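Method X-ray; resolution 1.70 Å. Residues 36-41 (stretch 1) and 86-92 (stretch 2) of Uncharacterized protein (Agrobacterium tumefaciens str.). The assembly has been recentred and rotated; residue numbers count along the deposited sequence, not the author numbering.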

ATOM      1  N   VAL I  36       2.528   5.299  14.982  1.00 25.01           N
ATOM      2  CA  VAL I  36       3.623   6.232  14.968  1.00 23.12           C
ATOM      3  C   VAL I  36       3.782   6.838  13.569  1.00 22.24           C
ATOM      4  O   VAL I  36       3.298   6.255  12.596  1.00 21.29           O
ATOM      5  CB  VAL I  36       4.896   5.531  15.461  1.00 23.36           C
ATOM      6  CG1 VAL I  36       4.762   5.248  16.951  1.00 23.28           C
ATOM      7  CG2 VAL I  36       5.153   4.236  14.696  1.00 22.08           C
ATOM      8  N   PRO I  37       4.433   8.023  13.472  1.00 22.05           N
ATOM      9  CA  PRO I  37       4.620   8.650  12.164  1.00 22.16           C
ATOM     10  C   PRO I  37       5.515   7.874  11.200  1.00 21.39           C
ATOM     11  O   PRO I  37       5.384   8.027   9.989  1.00 19.57           O
ATOM     12  CB  PRO I  37       5.236  10.012  12.513  1.00 23.01           C
ATOM     13  CG  PRO I  37       4.929  10.221  13.922  1.00 24.38           C
ATOM     14  CD  PRO I  37       4.958   8.882  14.538  1.00 21.95           C
ATOM     15  N   PHE I  38       6.404   7.036  11.734  1.00 21.36           N
ATOM     16  CA  PHE I  38       7.267   6.213  10.893  1.00 21.96           C
ATOM     17  C   PHE I  38       7.812   5.034  11.687  1.00 21.70           C
ATOM     18  O   PHE I  38       7.843   5.065  12.929  1.00 22.24           O
ATOM     19  CB  PHE I  38       8.433   7.062  10.326  1.00 22.96           C
ATOM     20  CG  PHE I  38       9.298   7.724  11.403  1.00 23.94           C
ATOM     21  CD1 PHE I  38      10.313   7.027  12.009  1.00 25.22           C
ATOM     22  CD2 PHE I  38       9.055   9.029  11.804  1.00 25.37           C
ATOM     23  CE1 PHE I  38      11.092   7.632  13.031  1.00 25.40           C
ATOM     24  CE2 PHE I  38       9.812   9.633  12.788  1.00 27.42           C
ATOM     25  CZ  PHE I  38      10.835   8.928  13.399  1.00 26.10           C
ATOM     26  N   THR I  39       8.231   4.004  10.966  1.00 21.22           N
ATOM     27  CA  THR I  39       8.973   2.887  11.542  1.00 22.18           C
ATOM     28  C   THR I  39      10.155   2.637  10.623  1.00 22.50           C
ATOM     29  O   THR I  39      10.141   3.067   9.466  1.00 21.92           O
ATOM     30  CB  THR I  39       8.148   1.579  11.648  1.00 22.40           C
ATOM     31  OG1 THR I  39       7.579   1.241  10.374  1.00 23.50           O
ATOM     32  CG2 THR I  39       7.061   1.695  12.674  1.00 21.20           C
ATOM     33  N   ILE I  40      11.176   1.946  11.132  1.00 23.17           N
ATOM     34  CA  ILE I  40      12.323   1.570  10.309  1.00 23.65           C
ATOM     35  C   ILE I  40      12.514   0.083  10.456  1.00 23.54           C
ATOM     36  O   ILE I  40      12.502  -0.433  11.569  1.00 23.72           O
ATOM     37  CB  ILE I  40      13.649   2.248  10.771  1.00 23.72           C
ATOM     38  CG1 ILE I  40      13.617   3.745  10.524  1.00 24.57           C
ATOM     39  CG2 ILE I  40      14.828   1.696  10.012  1.00 23.96           C
ATOM     40  CD1 ILE I  40      14.591   4.520  11.386  1.00 25.00           C
ATOM     41  N   SER I  41      12.688  -0.604   9.347  1.00 24.37           N
ATOM     42  CA  SER I  41      13.072  -2.003   9.356  1.00 25.66           C
ATOM     43  C   SER I  41      14.282  -2.172   8.415  1.00 25.69           C
ATOM     44  O   SER I  41      14.178  -1.969   7.212  1.00 24.74           O
ATOM     45  CB  SER I  41      11.911  -2.914   8.920  1.00 25.79           C
ATOM     46  OG  SER I  41      12.329  -4.275   8.877  1.00 28.09           O
ATOM     47  N   ALA I  86       9.349  16.137   6.405  1.00 19.60           N
ATOM     48  CA  ALA I  86       9.493  16.456   7.822  1.00 19.97           C
ATOM     49  C   ALA I  86       9.628  15.196   8.679  1.00 20.49           C
ATOM     50  O   ALA I  86      10.450  15.152   9.581  1.00 20.65           O
ATOM     51  CB  ALA I  86       8.345  17.342   8.319  1.00 20.00           C
ATOM     52  N   GLN I  87       8.864  14.142   8.391  1.00 20.30           N
ATOM     53  CA  GLN I  87       8.985  12.899   9.165  1.00 20.79           C
ATOM     54  C   GLN I  87      10.298  12.185   8.876  1.00 20.83           C
ATOM     55  O   GLN I  87      10.915  11.620   9.767  1.00 20.96           O
ATOM     56  CB  GLN I  87       7.828  11.950   8.836  1.00 21.46           C
ATOM     57  CG  GLN I  87       6.453  12.529   9.191  1.00 23.14           C
ATOM     58  CD  GLN I  87       6.230  12.814  10.662  1.00 26.51           C
ATOM     59  OE1 GLN I  87       6.987  12.394  11.543  1.00 27.08           O
ATOM     60  NE2 GLN I  87       5.145  13.520  10.937  1.00 31.49           N
ATOM     61  N   VAL I  88      10.716  12.197   7.617  1.00 21.24           N
ATOM     62  CA  VAL I  88      11.962  11.570   7.245  1.00 21.37           C
ATOM     63  C   VAL I  88      13.115  12.308   7.937  1.00 22.04           C
ATOM     64  O   VAL I  88      14.026  11.672   8.440  1.00 22.10           O
ATOM     65  CB  VAL I  88      12.200  11.580   5.730  1.00 21.97           C
ATOM     66  CG1 VAL I  88      13.549  10.959   5.415  1.00 22.07           C
ATOM     67  CG2 VAL I  88      11.061  10.825   4.973  1.00 19.41           C
ATOM     68  N   LYS I  89      13.071  13.629   7.936  1.00 22.33           N
ATOM     69  CA  LYS I  89      14.106  14.422   8.634  1.00 23.37           C
ATOM     70  C   LYS I  89      14.200  14.026  10.106  1.00 23.69           C
ATOM     71  O   LYS I  89      15.323  13.831  10.636  1.00 24.44           O
ATOM     72  CB  LYS I  89      13.817  15.922   8.507  1.00 23.71           C
ATOM     73  CG  LYS I  89      14.941  16.795   9.096  1.00 23.55           C
ATOM     74  CD  LYS I  89      14.704  18.263   8.847  1.00 24.47           C
ATOM     75  CE  LYS I  89      15.775  19.112   9.594  1.00 25.22           C
ATOM     76  NZ  LYS I  89      15.477  20.536   9.519  1.00 26.06           N
ATOM     77  N   ALA I  90      13.051  13.925  10.772  1.00 23.68           N
ATOM     78  CA  ALA I  90      12.969  13.436  12.149  1.00 24.28           C
ATOM     79  C   ALA I  90      13.580  12.036  12.316  1.00 24.93           C
ATOM     80  O   ALA I  90      14.389  11.780  13.245  1.00 24.21           O
ATOM     81  CB  ALA I  90      11.519  13.458  12.640  1.00 24.69           C
ATOM     82  N   ALA I  91      13.222  11.143  11.399  1.00 24.79           N
ATOM     83  CA  ALA I  91      13.673   9.761  11.410  1.00 25.63           C
ATOM     84  C   ALA I  91      15.201   9.646  11.295  1.00 25.50           C
ATOM     85  O   ALA I  91      15.809   8.721  11.838  1.00 25.13           O
ATOM     86  CB  ALA I  91      13.008   8.979  10.260  1.00 25.12           C
ATOM     87  N   LEU I  92      15.787  10.582  10.566  1.00 26.68           N
ATOM     88  CA  LEU I  92      17.214  10.558  10.249  1.00 27.56           C
ATOM     89  C   LEU I  92      17.994  11.557  11.104  1.00 28.66           C
ATOM     90  O   LEU I  92      19.123  11.934  10.750  1.00 28.47           O
ATOM     91  CB  LEU I  92      17.410  10.866   8.765  1.00 26.75           C
ATOM     92  CG  LEU I  92      16.781   9.884   7.756  1.00 25.98           C
ATOM     93  CD1 LEU I  92      16.962  10.387   6.350  1.00 25.84           C
ATOM     94  CD2 LEU I  92      17.360   8.494   7.907  1.00 24.73           C
TER

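The contact between strand 38-41 and the last residues of a helix, 86-91, is made largely by one aromatic ring, Phe38, and the two helix residues that meet it, Gln87 and Ala91. The strand and helix axes approach to 9.6 Å and run at 51° to each other, and no hydrogen bond links the two stretches, so packing carries the contact.

Phe38 points its CA-to-CB bond toward the helix, and its chi1 of 58° (p) sets the ring against the helix surface. A broad flat ring can lie across the Ala91 methyl while its outer atoms reach Ala90 and Gln87. Ala91 lies over one face: its CB sits 3.7 Å from the centroid of the Phe38 ring, 14° off the ring normal, which is the geometry of a CH-pi interaction. Of their side-chain atoms, Phe38 CE1 and Ala91 CB come closest, at 3.6 Å, and Phe38 CZ comes equally near Ala91 CA, at 3.6 Å. Alanine suits this position because a single methyl group lets the flat ring settle close to the helix backbone. Ala90 adds a looser apolar contact, its CB 4.2 Å from Phe38 CE2.

One turn earlier, Gln87 meets the ring through both backbone and side chain. Its O lies 3.8 Å from Phe38 CE2, but this carbonyl already accepts a hydrogen bond from Ala91 N at 2.9 Å. The Gln87 side chain, m at both chi1 and chi2, bends so that OE1 lies 4.0 Å from Phe38 CD2 and 3.1 Å from Pro37 CB. A long side chain can thus run alongside the ring to Pro37, just before the strand.

Within the strand, side chains alternate: Phe38 and Ile40 point toward the helix, whereas Thr39 between them points away. Ile40 makes only a peripheral contact, with CD1 4.4 Å from Ala91 O.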